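Local coordinates for extracellular solute-binding protein, family 1 (Bifidobacterium longum subsp. infantis, PDB 6FTH) that probably captures human milk oligosaccharides outside the cell and hands them to an ABC transporter for uptake, at residues 153-158 against 174-179; 167-172 against 310-315; 178-183 against 292-297; 182-187 against 264-269. All blocks are in the same frame, centred on the assembly; numbering follows the deposited sequence.

Interaction 1: 153-158 against 174-179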
loop_
_atom_site.group_PDB
_atom_site.type_symbol
_atom_site.label_atom_id
_atom_site.label_comp_id
_atom_site.label_asym_id
_atom_site.label_seq_id
_atom_site.Cartn_x
_atom_site.Cartn_y
_atom_site.Cartn_z
ATOM N N GLN A 153 3.225 -2.014 6.376
ATOM C CA GLN A 153 3.616 -1.090 7.425
ATOM C C GLN A 153 4.332 -1.844 8.545
ATOM O O GLN A 153 3.841 -2.881 9.006
ATOM C CB GLN A 153 2.358 -0.443 8.005
ATOM C CG GLN A 153 1.385 0.059 6.979
ATOM C CD GLN A 153 2.002 1.048 6.028
ATOM O OE1 GLN A 153 2.796 1.899 6.428
ATOM N NE2 GLN A 153 1.619 0.958 4.764
ATOM N N HIS A 154 5.487 -1.325 8.989
ATOM C CA HIS A 154 6.265 -1.953 10.053
ATOM C C HIS A 154 6.994 -0.899 10.870
ATOM O O HIS A 154 7.248 0.207 10.395
ATOM C CB HIS A 154 7.310 -2.944 9.503
ATOM C CG HIS A 154 6.742 -3.805 8.452
ATOM N ND1 HIS A 154 6.626 -3.389 7.145
ATOM C CD2 HIS A 154 6.119 -5.006 8.522
ATOM C CE1 HIS A 154 5.995 -4.312 6.446
ATOM N NE2 HIS A 154 5.665 -5.296 7.259
ATOM N N MET A 155 7.348 -1.265 12.105
ATOM C CA MET A 155 8.132 -0.425 12.999
ATOM C C MET A 155 9.446 -1.148 13.257
ATOM O O MET A 155 9.445 -2.270 13.769
ATOM C CB MET A 155 7.376 -0.212 14.311
ATOM C CG MET A 155 8.071 0.697 15.293
ATOM S SD MET A 155 7.045 0.894 16.765
ATOM C CE MET A 155 7.965 2.135 17.690
ATOM N N PHE A 156 10.557 -0.507 12.909
ATOM C CA PHE A 156 11.886 -1.087 13.071
ATOM C C PHE A 156 12.630 -0.439 14.231
ATOM O O PHE A 156 12.474 0.755 14.510
ATOM C CB PHE A 156 12.700 -0.908 11.787
ATOM C CG PHE A 156 12.074 -1.556 10.586
ATOM C CD1 PHE A 156 11.794 -2.906 10.588
ATOM C CD2 PHE A 156 11.745 -0.811 9.464
ATOM C CE1 PHE A 156 11.210 -3.519 9.470
ATOM C CE2 PHE A 156 11.161 -1.413 8.355
ATOM C CZ PHE A 156 10.874 -2.768 8.370
ATOM N N ILE A 157 13.476 -1.232 14.891
ATOM C CA ILE A 157 14.370 -0.714 15.920
ATOM C C ILE A 157 15.762 -1.292 15.713
ATOM O O ILE A 157 15.924 -2.406 15.201
ATOM C CB ILE A 157 13.837 -0.987 17.335
ATOM C CG1 ILE A 157 14.572 -0.160 18.394
ATOM C CG2 ILE A 157 13.889 -2.445 17.674
ATOM C CD1 ILE A 157 13.740 0.003 19.632
ATOM N N ASN A 158 16.772 -0.512 16.104
ATOM C CA ASN A 158 18.170 -0.940 16.040
ATOM C C ASN A 158 18.427 -1.843 17.238
ATOM O O ASN A 158 18.643 -1.376 18.363
ATOM C CB ASN A 158 19.125 0.244 15.994
ATOM C CG ASN A 158 20.518 -0.211 15.664
ATOM O OD1 ASN A 158 20.972 -1.220 16.217
ATOM N ND2 ASN A 158 21.150 0.441 14.712
ATOM N N ASP A 174 6.039 4.435 27.587
ATOM C CA ASP A 174 7.064 4.878 28.550
ATOM C C ASP A 174 8.395 4.177 28.302
ATOM O O ASP A 174 9.460 4.807 28.359
ATOM C CB ASP A 174 6.615 4.597 29.981
ATOM C CG ASP A 174 5.623 5.631 30.523
ATOM O OD1 ASP A 174 5.351 6.646 29.851
ATOM O OD2 ASP A 174 5.126 5.413 31.654
ATOM N N GLU A 175 8.360 2.857 28.077
ATOM C CA GLU A 175 9.582 2.115 27.779
ATOM C C GLU A 175 10.201 2.598 26.478
ATOM O O GLU A 175 11.432 2.701 26.367
ATOM C CB GLU A 175 9.276 0.615 27.693
ATOM C CG GLU A 175 9.019 -0.024 29.047
ATOM C CD GLU A 175 8.599 -1.479 28.972
ATOM O OE1 GLU A 175 8.575 -2.058 27.864
ATOM O OE2 GLU A 175 8.316 -2.058 30.039
ATOM N N LEU A 176 9.366 2.935 25.482
ATOM C CA LEU A 176 9.910 3.472 24.239
ATOM C C LEU A 176 10.619 4.803 24.475
ATOM O O LEU A 176 11.717 5.029 23.945
ATOM C CB LEU A 176 8.830 3.590 23.168
ATOM C CG LEU A 176 9.229 4.260 21.860
ATOM C CD1 LEU A 176 10.349 3.509 21.151
ATOM C CD2 LEU A 176 7.991 4.384 20.976
ATOM N N GLU A 177 10.005 5.699 25.253
ATOM C CA GLU A 177 10.643 6.974 25.541
ATOM C C GLU A 177 11.989 6.755 26.226
ATOM O O GLU A 177 12.994 7.401 25.873
ATOM C CB GLU A 177 9.711 7.843 26.394
ATOM C CG GLU A 177 10.272 9.206 26.649
ATOM C CD GLU A 177 9.393 10.063 27.538
ATOM O OE1 GLU A 177 8.380 9.566 28.082
ATOM O OE2 GLU A 177 9.724 11.256 27.680
ATOM N N ASN A 178 12.046 5.819 27.173
ATOM C CA ASN A 178 13.305 5.562 27.875
ATOM C C ASN A 178 14.380 5.069 26.919
ATOM O O ASN A 178 15.539 5.513 26.986
ATOM C CB ASN A 178 13.070 4.557 28.995
ATOM C CG ASN A 178 14.334 4.232 29.765
ATOM O OD1 ASN A 178 14.889 5.092 30.461
ATOM N ND2 ASN A 178 14.789 2.980 29.661
ATOM N N VAL A 179 14.023 4.147 26.017
ATOM C CA VAL A 179 14.972 3.668 25.012
ATOM C C VAL A 179 15.472 4.812 24.141
ATOM O O VAL A 179 16.675 4.913 23.835
ATOM C CB VAL A 179 14.305 2.568 24.156
ATOM C CG1 VAL A 179 15.087 2.324 22.887
ATOM C CG2 VAL A 179 14.121 1.300 24.972
#
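Met155 makes the first contact with the helix: its methyl CE meets CD2 of Leu176, the two side chains reaching for each other tip to tip at 4.0 Å. CG of Met155 stands anti to the backbone N (chi1 -177°), and the rest of the chain stays fully extended, so the straight chain carries its terminal methyl CE, beyond the sulfur, to the helix. Leu176 answers from the other side with one methyl of its fork. Two residues further along, on the same side of the strand, Ile157 does the same job with a shorter reach. Its CD1, at the far end of the longer branch, lies 4.2 Å from CG1 of Val179, which is one helical turn on from Leu176. The CA atoms of Ile157 and Val179 are still 10.1 Å apart, so the interval is bridged by side chains alone, and the contact is wholly apolar and buried. Around it, Met155 and Ile157 also rest on Val294 of the next strand, while Leu176 leans on Tyr257 of helix 249-263. Strand 154-158 lies between two antiparallel neighbours, 292-297 and 311-313, and helix 173-185 covers one face of that sheet. Such helix-on-sheet layering is characteristic of the α/β lobes of type 2 periplasmic-binding-protein folds, the family to which this solute-binding protein belongs.

Interaction 2: 167-172 against 310-315; sequences LQVPTT and QYIPIP
Val169 and Ile314 pass each other in opposite directions, with the CG1 methyl of Val169 set 3.6 Å from the CG2 methyl of Ile314. That methyl of Val169 is anti to its own backbone N (chi1 167°) and also comes 4.0 Å from Ile314 CB, so it rests against the branch point and not just on an outer methyl. The other methyl of Val169, CG2, turns to the neighbouring isoleucine and meets CD1 of Ile312 at 4.2 Å. Ile314 keeps its longer branch in the crowded position between backbone N and carbonyl carbon (chi1 57°). This leaves CG2 for the valine and sends CD1 to the proline, where it approaches Pro170 CG at a loose 4.5 Å. Ile312 adopts a similar first torsion. Beside this apolar patch a water joins the two backbones, donating one hydrogen to Pro170 O at 2.8 Å and the other to Pro315 O at 2.7 Å. Ile157 of strand 154-158 lies under the group, touching Pro170, Ile312 and Ile314, and Val169 also packs on Leu162 of helix 159-165. The direct contacts of this interhelical loop with strand 311-313 and the residues just after it are thus all aliphatic, while a single water bridges two carbonyls that have no N-H of the opposing segment to pair with.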
loop_
_atom_site.group_PDB
_atom_site.type_symbol
_atom_site.label_atom_id
_atom_site.label_comp_id
_atom_site.label_asym_id
_atom_site.label_seq_id
_atom_site.Cartn_x
_atom_site.Cartn_y
_atom_site.Cartn_z
ATOM N N LEU A 167 19.378 -2.836 26.915
ATOM C CA LEU A 167 17.964 -2.501 26.891
ATOM C C LEU A 167 17.163 -3.631 26.257
ATOM O O LEU A 167 17.623 -4.301 25.333
ATOM C CB LEU A 167 17.744 -1.248 26.064
ATOM C CG LEU A 167 18.454 -0.000 26.581
ATOM C CD1 LEU A 167 18.472 1.051 25.498
ATOM C CD2 LEU A 167 17.782 0.520 27.809
ATOM N N GLN A 168 15.953 -3.830 26.766
ATOM C CA GLN A 168 15.005 -4.741 26.147
ATOM C C GLN A 168 14.186 -4.000 25.096
ATOM O O GLN A 168 14.078 -2.776 25.106
ATOM C CB GLN A 168 14.077 -5.321 27.206
ATOM C CG GLN A 168 14.810 -6.211 28.210
ATOM C CD GLN A 168 13.870 -6.890 29.185
ATOM O OE1 GLN A 168 12.650 -6.820 29.043
ATOM N NE2 GLN A 168 14.437 -7.546 30.186
ATOM N N VAL A 169 13.605 -4.767 24.185
ATOM C CA VAL A 169 12.655 -4.180 23.229
ATOM C C VAL A 169 11.521 -3.518 24.009
ATOM O O VAL A 169 10.941 -4.148 24.915
ATOM C CB VAL A 169 12.118 -5.269 22.289
ATOM C CG1 VAL A 169 10.913 -4.745 21.509
ATOM C CG2 VAL A 169 13.207 -5.695 21.345
ATOM N N PRO A 170 11.163 -2.270 23.714
ATOM C CA PRO A 170 10.125 -1.595 24.506
ATOM C C PRO A 170 8.732 -2.092 24.159
ATOM O O PRO A 170 8.420 -2.333 22.991
ATOM C CB PRO A 170 10.294 -0.122 24.107
ATOM C CG PRO A 170 10.853 -0.197 22.715
ATOM C CD PRO A 170 11.783 -1.361 22.735
ATOM N N THR A 171 7.886 -2.209 25.190
ATOM C CA THR A 171 6.517 -2.694 25.010
ATOM C C THR A 171 5.446 -1.712 25.467
ATOM O O THR A 171 4.265 -2.041 25.367
ATOM C CB THR A 171 6.282 -4.023 25.724
ATOM O OG1 THR A 171 6.290 -3.828 27.145
ATOM C CG2 THR A 171 7.324 -5.060 25.308
ATOM N N THR A 172 5.827 -0.526 25.948
ATOM C CA THR A 172 4.889 0.536 26.288
ATOM C C THR A 172 5.472 1.860 25.793
ATOM O O THR A 172 6.676 1.972 25.526
ATOM C CB THR A 172 4.698 0.672 27.814
ATOM O OG1 THR A 172 5.938 1.131 28.383
ATOM C CG2 THR A 172 4.276 -0.639 28.464
ATOM N N GLN A 310 21.388 -4.794 11.642
ATOM C CA GLN A 310 21.245 -4.202 12.972
ATOM C C GLN A 310 19.786 -4.021 13.380
ATOM O O GLN A 310 19.534 -3.698 14.543
ATOM C CB GLN A 310 21.925 -2.828 13.056
ATOM C CG GLN A 310 23.407 -2.826 12.676
ATOM C CD GLN A 310 24.105 -1.491 12.922
ATOM O OE1 GLN A 310 23.750 -0.728 13.833
ATOM N NE2 GLN A 310 25.119 -1.203 12.107
ATOM N N TYR A 311 18.837 -4.218 12.466
ATOM C CA TYR A 311 17.458 -3.783 12.682
ATOM C C TYR A 311 16.502 -4.960 12.676
ATOM O O TYR A 311 16.647 -5.897 11.876
ATOM C CB TYR A 311 17.025 -2.751 11.634
ATOM C CG TYR A 311 17.724 -1.432 11.796
ATOM C CD1 TYR A 311 18.981 -1.219 11.240
ATOM C CD2 TYR A 311 17.154 -0.410 12.530
ATOM C CE1 TYR A 311 19.629 -0.006 11.389
ATOM C CE2 TYR A 311 17.783 0.816 12.674
ATOM C CZ TYR A 311 19.042 1.007 12.118
ATOM O OH TYR A 311 19.699 2.214 12.281
ATOM N N ILE A 312 15.502 -4.883 13.558
ATOM C CA ILE A 312 14.423 -5.861 13.590
ATOM C C ILE A 312 13.075 -5.154 13.564
ATOM O O ILE A 312 12.952 -3.995 14.010
ATOM C CB ILE A 312 14.507 -6.775 14.821
ATOM C CG1 ILE A 312 14.275 -5.979 16.115
ATOM C CG2 ILE A 312 15.873 -7.484 14.842
ATOM C CD1 ILE A 312 14.206 -6.824 17.382
ATOM N N PRO A 313 12.030 -5.824 13.077
ATOM C CA PRO A 313 10.673 -5.300 13.232
ATOM C C PRO A 313 10.202 -5.666 14.623
ATOM O O PRO A 313 10.407 -6.797 15.078
ATOM C CB PRO A 313 9.873 -6.085 12.177
ATOM C CG PRO A 313 10.866 -7.100 11.546
ATOM C CD PRO A 313 12.030 -7.162 12.475
ATOM N N ILE A 314 9.572 -4.711 15.299
ATOM C CA ILE A 314 8.996 -4.992 16.611
ATOM C C ILE A 314 7.493 -4.774 16.656
ATOM O O ILE A 314 6.961 -3.871 15.989
ATOM C CB ILE A 314 9.635 -4.157 17.730
ATOM C CG1 ILE A 314 9.519 -2.667 17.431
ATOM C CG2 ILE A 314 11.070 -4.611 17.951
ATOM C CD1 ILE A 314 9.869 -1.781 18.623
ATOM N N PRO A 315 6.790 -5.534 17.484
ATOM C CA PRO A 315 5.401 -5.179 17.780
ATOM C C PRO A 315 5.344 -3.747 18.301
ATOM O O PRO A 315 6.271 -3.265 18.966
ATOM C CB PRO A 315 5.018 -6.175 18.871
ATOM C CG PRO A 315 5.994 -7.356 18.674
ATOM C CD PRO A 315 7.245 -6.709 18.259
HETATM O O HOH W 1 7.155 -4.201 21.357
#

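Interaction 3: 178-183 against 292-297; sequences NVLKAF and TGVSFG
Leu180 and Phe183 lie on the sheet-facing side of helix 173-185 and meet Gly293 and Val294, where the strand 292-297 turns a corner. CE2 of Phe183 comes 3.6 Å from Gly293 CA and CD2 of the same ring 3.7 Å from it, an oblique approach. A beta-carbon on Gly293 would fall only 2.3 Å from Phe183 CD2, so the ring comes this close because the glycine has no side chain. In this α/β layering the corner sits near the start of an inner strand: Gly293 bonds through its backbone to Asn158 on one flank and Ile197 on the other, and the helix packs over it. The ring of Phe183 is turned so that its own CA lies almost in the ring plane (chi2 -7°); CG1 of Val179 sits 3.5 Å above one face, offset toward the rim, and Trp161 meets the ring edge-to-face. Just past the corner, Val294 points one methyl, CG2, at the helix. It is 3.9 Å from CD2 of Leu180, the two side chains crossing at about a right angle, and it meets the edge of the Phe183 ring near its plane, 4.3 Å from CE2. Leu180 also covers Pro198 and Met199 of the outer strand 197-199.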
loop_
_atom_site.group_PDB
_atom_site.type_symbol
_atom_site.label_atom_id
_atom_site.label_comp_id
_atom_site.label_asym_id
_atom_site.label_seq_id
_atom_site.Cartn_x
_atom_site.Cartn_y
_atom_site.Cartn_z
ATOM N N ASN A 178 12.046 5.819 27.173
ATOM C CA ASN A 178 13.305 5.562 27.875
ATOM C C ASN A 178 14.380 5.069 26.919
ATOM O O ASN A 178 15.539 5.513 26.986
ATOM C CB ASN A 178 13.070 4.557 28.995
ATOM C CG ASN A 178 14.334 4.232 29.765
ATOM O OD1 ASN A 178 14.889 5.092 30.461
ATOM N ND2 ASN A 178 14.789 2.980 29.661
ATOM N N VAL A 179 14.023 4.147 26.017
ATOM C CA VAL A 179 14.972 3.668 25.012
ATOM C C VAL A 179 15.472 4.812 24.141
ATOM O O VAL A 179 16.675 4.913 23.835
ATOM C CB VAL A 179 14.305 2.568 24.156
ATOM C CG1 VAL A 179 15.087 2.324 22.887
ATOM C CG2 VAL A 179 14.121 1.300 24.972
ATOM N N LEU A 180 14.565 5.692 23.710
ATOM C CA LEU A 180 14.967 6.766 22.820
ATOM C C LEU A 180 15.909 7.737 23.519
ATOM O O LEU A 180 16.843 8.240 22.893
ATOM C CB LEU A 180 13.732 7.498 22.302
ATOM C CG LEU A 180 12.783 6.677 21.405
ATOM C CD1 LEU A 180 11.626 7.529 21.024
ATOM C CD2 LEU A 180 13.487 6.163 20.166
ATOM N N LYS A 181 15.677 8.020 24.811
ATOM C CA LYS A 181 16.601 8.874 25.561
ATOM C C LYS A 181 17.989 8.257 25.622
ATOM O O LYS A 181 18.999 8.965 25.522
ATOM C CB LYS A 181 16.073 9.123 26.972
ATOM C CG LYS A 181 14.831 10.025 27.011
ATOM C CD LYS A 181 14.235 10.219 28.391
ATOM C CE LYS A 181 13.039 11.188 28.332
ATOM N NZ LYS A 181 12.299 11.247 29.649
ATOM N N ALA A 182 18.060 6.946 25.819
ATOM C CA ALA A 182 19.346 6.259 25.825
ATOM C C ALA A 182 20.027 6.354 24.472
ATOM O O ALA A 182 21.239 6.610 24.385
ATOM C CB ALA A 182 19.128 4.803 26.213
ATOM N N PHE A 183 19.271 6.161 23.391
ATOM C CA PHE A 183 19.827 6.328 22.053
ATOM C C PHE A 183 20.367 7.733 21.872
ATOM O O PHE A 183 21.410 7.933 21.231
ATOM C CB PHE A 183 18.754 6.060 20.984
ATOM C CG PHE A 183 18.340 4.601 20.827
ATOM C CD1 PHE A 183 18.978 3.555 21.484
ATOM C CD2 PHE A 183 17.295 4.296 19.975
ATOM C CE1 PHE A 183 18.563 2.236 21.274
ATOM C CE2 PHE A 183 16.882 3.009 19.762
ATOM C CZ PHE A 183 17.503 1.970 20.411
ATOM N N THR A 292 19.800 6.009 12.820
ATOM C CA THR A 292 18.439 6.094 13.348
ATOM C C THR A 292 18.099 4.901 14.233
ATOM O O THR A 292 18.365 3.749 13.884
ATOM C CB THR A 292 17.470 6.176 12.184
ATOM O OG1 THR A 292 17.777 7.326 11.386
ATOM C CG2 THR A 292 16.023 6.288 12.682
ATOM N N GLY A 293 17.469 5.180 15.376
ATOM C CA GLY A 293 17.119 4.141 16.318
ATOM C C GLY A 293 15.822 3.422 15.963
ATOM O O GLY A 293 15.775 2.184 15.982
ATOM N N VAL A 294 14.794 4.196 15.606
ATOM C CA VAL A 294 13.442 3.685 15.368
ATOM C C VAL A 294 12.864 4.389 14.142
ATOM O O VAL A 294 12.969 5.611 14.014
ATOM C CB VAL A 294 12.540 3.920 16.601
ATOM C CG1 VAL A 294 11.069 3.582 16.264
ATOM C CG2 VAL A 294 13.022 3.112 17.801
ATOM N N SER A 295 12.242 3.628 13.249
ATOM C CA SER A 295 11.569 4.219 12.099
ATOM C C SER A 295 10.489 3.265 11.608
ATOM O O SER A 295 10.447 2.093 11.988
ATOM C CB SER A 295 12.540 4.582 10.972
ATOM O OG SER A 295 13.079 3.419 10.397
ATOM N N PHE A 296 9.605 3.784 10.762
ATOM C CA PHE A 296 8.581 2.965 10.123
ATOM C C PHE A 296 8.953 2.705 8.676
ATOM O O PHE A 296 9.500 3.586 8.000
ATOM C CB PHE A 296 7.212 3.652 10.198
ATOM C CG PHE A 296 6.717 3.879 11.593
ATOM C CD1 PHE A 296 6.246 2.832 12.359
ATOM C CD2 PHE A 296 6.699 5.150 12.138
ATOM C CE1 PHE A 296 5.781 3.061 13.650
ATOM C CE2 PHE A 296 6.243 5.388 13.414
ATOM C CZ PHE A 296 5.765 4.359 14.169
ATOM N N GLY A 297 8.656 1.508 8.186
ATOM C CA GLY A 297 9.003 1.208 6.814
ATOM C C GLY A 297 8.458 -0.119 6.343
ATOM O O GLY A 297 7.624 -0.750 7.002
#

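Interaction 4: 182-187 against 264-269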
loop_
_atom_site.group_PDB
_atom_site.type_symbol
_atom_site.label_atom_id
_atom_site.label_comp_id
_atom_site.label_asym_id
_atom_site.label_seq_id
_atom_site.Cartn_x
_atom_site.Cartn_y
_atom_site.Cartn_z
ATOM N N ALA A 182 18.060 6.946 25.819
ATOM C CA ALA A 182 19.346 6.259 25.825
ATOM C C ALA A 182 20.027 6.354 24.472
ATOM O O ALA A 182 21.239 6.610 24.385
ATOM C CB ALA A 182 19.128 4.803 26.213
ATOM N N PHE A 183 19.271 6.161 23.391
ATOM C CA PHE A 183 19.827 6.328 22.053
ATOM C C PHE A 183 20.367 7.733 21.872
ATOM O O PHE A 183 21.410 7.933 21.231
ATOM C CB PHE A 183 18.754 6.060 20.984
ATOM C CG PHE A 183 18.340 4.601 20.827
ATOM C CD1 PHE A 183 18.978 3.555 21.484
ATOM C CD2 PHE A 183 17.295 4.296 19.975
ATOM C CE1 PHE A 183 18.563 2.236 21.274
ATOM C CE2 PHE A 183 16.882 3.009 19.762
ATOM C CZ PHE A 183 17.503 1.970 20.411
ATOM N N LYS A 184 19.674 8.725 22.433
ATOM C CA LYS A 184 20.074 10.102 22.216
ATOM C C LYS A 184 21.402 10.391 22.897
ATOM O O LYS A 184 22.257 11.066 22.318
ATOM C CB LYS A 184 18.987 11.056 22.710
ATOM C CG LYS A 184 19.319 12.520 22.419
ATOM C CD LYS A 184 18.270 13.483 22.881
ATOM C CE LYS A 184 18.597 14.935 22.440
ATOM N NZ LYS A 184 18.806 15.128 20.950
ATOM N N THR A 185 21.618 9.854 24.100
ATOM C CA THR A 185 22.709 10.340 24.940
ATOM C C THR A 185 23.867 9.374 25.109
ATOM O O THR A 185 24.934 9.801 25.560
ATOM C CB THR A 185 22.206 10.698 26.344
ATOM O OG1 THR A 185 21.614 9.560 26.976
ATOM C CG2 THR A 185 21.177 11.822 26.263
ATOM N N GLU A 186 23.688 8.090 24.789
ATOM C CA GLU A 186 24.684 7.075 25.093
ATOM C C GLU A 186 25.506 6.633 23.872
ATOM O O GLU A 186 26.211 5.629 23.962
ATOM C CB GLU A 186 24.022 5.875 25.795
ATOM C CG GLU A 186 23.271 6.302 27.077
ATOM C CD GLU A 186 22.541 5.184 27.769
ATOM O OE1 GLU A 186 22.747 4.006 27.402
ATOM O OE2 GLU A 186 21.754 5.482 28.700
ATOM N N ASP A 187 25.479 7.369 22.766
ATOM C CA ASP A 187 26.374 7.126 21.640
ATOM C C ASP A 187 26.379 5.655 21.214
ATOM O O ASP A 187 27.446 5.038 21.093
ATOM C CB ASP A 187 27.788 7.572 21.992
ATOM C CG ASP A 187 28.698 7.627 20.782
ATOM O OD1 ASP A 187 28.197 7.877 19.671
ATOM O OD2 ASP A 187 29.926 7.414 20.937
ATOM N N GLU A 264 11.788 16.783 23.575
ATOM C CA GLU A 264 12.947 16.189 24.218
ATOM C C GLU A 264 14.088 15.917 23.247
ATOM O O GLU A 264 15.092 15.321 23.649
ATOM C CB GLU A 264 12.525 14.905 24.954
ATOM C CG GLU A 264 11.598 15.186 26.138
ATOM C CD GLU A 264 11.117 13.955 26.871
ATOM O OE1 GLU A 264 10.848 12.900 26.244
ATOM O OE2 GLU A 264 10.976 14.040 28.100
ATOM N N GLY A 265 13.977 16.347 21.992
ATOM C CA GLY A 265 15.030 16.107 21.037
ATOM C C GLY A 265 15.151 14.672 20.592
ATOM O O GLY A 265 16.226 14.261 20.133
ATOM N N LEU A 266 14.080 13.881 20.709
ATOM C CA LEU A 266 14.138 12.473 20.339
ATOM C C LEU A 266 13.683 12.202 18.913
ATOM O O LEU A 266 13.877 11.084 18.415
ATOM C CB LEU A 266 13.321 11.656 21.323
ATOM C CG LEU A 266 13.675 11.896 22.801
ATOM C CD1 LEU A 266 12.748 11.189 23.760
ATOM C CD2 LEU A 266 15.119 11.478 23.100
ATOM N N ILE A 267 13.087 13.192 18.261
ATOM C CA ILE A 267 12.716 13.195 16.853
ATOM C C ILE A 267 13.261 14.494 16.264
ATOM O O ILE A 267 13.254 15.509 16.969
ATOM C CB ILE A 267 11.184 13.117 16.725
ATOM C CG1 ILE A 267 10.711 11.738 17.187
ATOM C CG2 ILE A 267 10.743 13.459 15.315
ATOM C CD1 ILE A 267 9.193 11.548 17.267
ATOM N N PRO A 268 13.716 14.534 15.003
ATOM C CA PRO A 268 14.293 15.788 14.481
ATOM C C PRO A 268 13.296 16.934 14.531
ATOM O O PRO A 268 12.121 16.782 14.183
ATOM C CB PRO A 268 14.673 15.431 13.043
ATOM C CG PRO A 268 14.940 13.940 13.094
ATOM C CD PRO A 268 13.881 13.427 14.043
ATOM N N ALA A 269 13.786 18.099 14.972
ATOM C CA ALA A 269 12.925 19.268 15.105
ATOM C C ALA A 269 12.310 19.683 13.773
ATOM O O ALA A 269 11.211 20.241 13.756
ATOM C CB ALA A 269 13.721 20.433 15.701
#
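Lys184 runs across Leu266 at about a right angle and ends on the backbone carbonyl of Gly265. Its aliphatic part does the packing: CD lies 3.7 Å from the CD2 methyl of Leu266, and CB comes within 3.9 Å of the same methyl, so the end of the leucine abuts the flank of the lysine chain. The CB of Leu266 does not point at the helix; only the outer end of the side chain closes in. The lysine is extended from the backbone N outward until its last torsion, where a bend (chi4 56°) swings the ammonium group onto Gly265. There NZ donates to Gly265 O at 2.8 Å, with a C=O···N angle of 125° and the donor tilted 27° from the carbonyl plane. CE passes 3.7 Å from Glu264 O. Gly265, at positive phi, is the C-prime residue of the Schellman motif that ends helix 249-263, with Leu266 N bonded to Leu261 O; a beta-carbon on it would lie 2.9 Å from Lys184 CE. A positive group here would be expected to interact favourably with the C-terminal end of that helix. A leucine in place of Lys184 would probably leave Gly265 O without this donor and uncover part of the Leu266 methyl. The contact thus ties the last turn of helix 173-185 to the finished end of helix 249-263, beside strand 197-199, where Lys184 touches Pro198 and Leu266 bonds through its backbone to Met199.

Overall arrangement
Helix 173-185 runs through three of the four contacts. Interactions 1 and 3 press successive parts of it onto adjacent strands of one sheet; their centres are about 5 Å apart, and both are buried and purely apolar. Interaction 2 reaches the same sheet from the loop before that helix, at strand 311-313, and is only partly buried: aliphatic groups still do the packing, but a water enters to serve the backbone. Interaction 4, at the far end of the helix, joins it mainly to the end of helix 249-263, beside the sheet's outer strand 197-199. It too is only partly buried, and there a lysine both packs its methylenes on a leucine and donates one hydrogen bond to a carbonyl.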